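Thioesterase superfamily protein (Shewanella loihica, PDB 2PRX) probably hydrolyses thioesters as a hot-dog-fold enzyme of the PaaI-like thioesterase group, in a two-chain assembly. Local coordinates at residues L65-H69 with L114-G118. Residue numbers count along the deposited sequence, not the author numbering.
Sequences LIDCH and LELVG
This is a buried helix-on-sheet contact at the centre of the chain, where one turn of helix 59-78 lies on strand 114-122 of the antiparallel sheet. The helical segment 65-69 is held as one turn by the hydrogen bond from H69 N to L65 O (2.9 Å); its axis and that of extended segment 114-118 come within 9.4 Å and cross at -42°, I66 being nearest L116 (CA to CA 7.3 Å). Alternation in the strand sends L114 and L116 toward the helix and V117 away. L116 (chi1 m, chi2 p) is the central wedge: its CD2 lies 3.8 Å from L65 CB and 3.2 Å from L65 O. Such a helix wrapped by a curved sheet is the sausage-in-bun arrangement of the hot-dog fold. One helical turn after L65, H69 (chi1 t, chi2 65°) receives L116 CB over its ring face, a CH-pi contact 4.2 Å from the centroid. G118, lacking a side chain, lets the imidazole edge approach, H69 NE2 to G118 N being 3.3 Å without hydrogen-bonding geometry; H69 ND1 is hydrogen-bonded to S33 OG.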
ATOM      1  N   LEU A  65       6.477   0.911  -1.926  1.00  5.09           N
ATOM      2  CA  LEU A  65       7.519   1.469  -2.829  1.00  2.23           C
ATOM      3  C   LEU A  65       6.894   2.322  -3.900  1.00  6.65           C
ATOM      4  O   LEU A  65       7.468   3.317  -4.410  1.00 13.11           O
ATOM      5  CB  LEU A  65       8.350   0.331  -3.412  1.00  2.84           C
ATOM      6  CG  LEU A  65       9.085  -0.566  -2.396  1.00  7.61           C
ATOM      7  CD1 LEU A  65       9.592  -1.830  -3.057  1.00 10.63           C
ATOM      8  CD2 LEU A  65      10.228   0.205  -1.751  1.00 11.59           C
ATOM      9  N   ILE A  66       5.680   2.049  -4.348  1.00  8.34           N
ATOM     10  CA  ILE A  66       5.067   2.948  -5.330  1.00 12.15           C
ATOM     11  C   ILE A  66       4.774   4.319  -4.728  1.00 17.16           C
ATOM     12  O   ILE A  66       4.988   5.375  -5.337  1.00 10.59           O
ATOM     13  CB  ILE A  66       3.783   2.324  -5.896  1.00  9.93           C
ATOM     14  CG1 ILE A  66       4.048   1.248  -6.954  1.00 11.68           C
ATOM     15  CG2 ILE A  66       2.858   3.406  -6.399  1.00  9.16           C
ATOM     16  CD1 ILE A  66       2.905   0.259  -7.056  1.00 16.66           C
ATOM     17  N   ASP A  67       4.280   4.294  -3.495  1.00 14.05           N
ATOM     18  CA  ASP A  67       3.969   5.498  -2.737  1.00 10.06           C
ATOM     19  C   ASP A  67       5.179   6.402  -2.575  1.00 14.69           C
ATOM     20  O   ASP A  67       5.124   7.606  -2.803  1.00 13.64           O
ATOM     21  CB  ASP A  67       3.446   5.087  -1.366  1.00  7.29           C
ATOM     22  CG  ASP A  67       3.029   6.200  -0.438  1.00 16.37           C
ATOM     23  OD1 ASP A  67       3.143   7.382  -0.798  1.00 41.05           O
ATOM     24  OD2 ASP A  67       2.559   5.855   0.675  1.00 22.03           O
ATOM     25  N   CYS A  68       6.301   5.816  -2.137  1.00 11.99           N
ATOM     26  CA  CYS A  68       7.420   6.739  -1.870  1.00 12.87           C
ATOM     27  C   CYS A  68       8.072   7.096  -3.195  1.00 13.27           C
ATOM     28  O   CYS A  68       8.618   8.192  -3.352  1.00 11.59           O
ATOM     29  CB  CYS A  68       8.382   6.137  -0.850  1.00 14.20           C
ATOM     30  SG  CYS A  68       7.697   5.916   0.818  1.00 15.38           S
ATOM     31  N   HIS A  69       8.040   6.201  -4.184  1.00 11.94           N
ATOM     32  CA  HIS A  69       8.644   6.627  -5.462  1.00 13.37           C
ATOM     33  C   HIS A  69       7.789   7.712  -6.098  1.00 17.63           C
ATOM     34  O   HIS A  69       8.302   8.646  -6.716  1.00 13.13           O
ATOM     35  CB  HIS A  69       8.813   5.425  -6.382  1.00 15.11           C
ATOM     36  CG  HIS A  69       9.333   5.775  -7.751  1.00 11.13           C
ATOM     37  ND1 HIS A  69      10.603   6.289  -7.950  1.00 11.98           N
ATOM     38  CD2 HIS A  69       8.767   5.680  -8.966  1.00  5.66           C
ATOM     39  CE1 HIS A  69      10.770   6.489  -9.250  1.00  7.76           C
ATOM     40  NE2 HIS A  69       9.679   6.130  -9.900  1.00  7.78           N
ATOM     41  N   LEU A 114      13.779  -5.041  -7.942  1.00  9.54           N
ATOM     42  CA  LEU A 114      12.549  -4.509  -8.498  1.00 11.99           C
ATOM     43  C   LEU A 114      12.790  -3.135  -9.127  1.00  9.70           C
ATOM     44  O   LEU A 114      13.452  -2.312  -8.513  1.00 25.05           O
ATOM     45  CB  LEU A 114      11.469  -4.379  -7.422  1.00  6.89           C
ATOM     46  CG  LEU A 114      11.267  -5.605  -6.515  1.00 14.29           C
ATOM     47  CD1 LEU A 114      10.460  -5.268  -5.277  1.00 23.03           C
ATOM     48  CD2 LEU A 114      10.599  -6.740  -7.289  1.00  8.72           C
ATOM     49  N   GLU A 115      12.248  -2.907 -10.320  1.00 11.45           N
ATOM     50  CA  GLU A 115      12.418  -1.580 -10.925  1.00 20.39           C
ATOM     51  C   GLU A 115      11.117  -0.793 -10.883  1.00 16.26           C
ATOM     52  O   GLU A 115      10.025  -1.253 -11.212  1.00 13.28           O
ATOM     53  CB  GLU A 115      12.987  -1.707 -12.341  1.00 24.16           C
ATOM     54  CG  GLU A 115      13.219  -0.409 -13.084  1.00 22.72           C
ATOM     55  CD  GLU A 115      13.967  -0.533 -14.397  1.00 20.87           C
ATOM     56  OE1 GLU A 115      15.216  -0.660 -14.378  1.00 27.07           O
ATOM     57  OE2 GLU A 115      13.340  -0.491 -15.489  1.00 14.66           O
ATOM     58  N   LEU A 116      11.205   0.452 -10.452  1.00  5.95           N
ATOM     59  CA  LEU A 116      10.118   1.395 -10.395  1.00 10.78           C
ATOM     60  C   LEU A 116      10.368   2.614 -11.285  1.00 11.96           C
ATOM     61  O   LEU A 116      11.355   3.309 -11.045  1.00 19.53           O
ATOM     62  CB  LEU A 116       9.924   1.911  -8.961  1.00  9.06           C
ATOM     63  CG  LEU A 116       9.215   0.935  -8.016  1.00 14.14           C
ATOM     64  CD1 LEU A 116      10.255   0.045  -7.359  1.00  8.68           C
ATOM     65  CD2 LEU A 116       8.377   1.682  -6.994  1.00 11.86           C
ATOM     66  N   VAL A 117       9.490   2.813 -12.246  1.00  9.67           N
ATOM     67  CA  VAL A 117       9.534   3.922 -13.188  1.00 20.96           C
ATOM     68  C   VAL A 117       8.268   4.764 -13.089  1.00 19.20           C
ATOM     69  O   VAL A 117       7.156   4.248 -13.129  1.00 11.52           O
ATOM     70  CB  VAL A 117       9.699   3.457 -14.649  1.00 15.80           C
ATOM     71  CG1 VAL A 117       9.854   4.655 -15.577  1.00 31.14           C
ATOM     72  CG2 VAL A 117      10.883   2.519 -14.818  1.00  9.30           C
ATOM     73  N   GLY A 118       8.413   6.084 -13.001  1.00 10.84           N
ATOM     74  CA  GLY A 118       7.310   6.988 -12.901  1.00 12.56           C
ATOM     75  C   GLY A 118       7.089   7.828 -14.153  1.00 13.93           C
ATOM     76  O   GLY A 118       8.054   8.327 -14.755  1.00 15.61           O
TER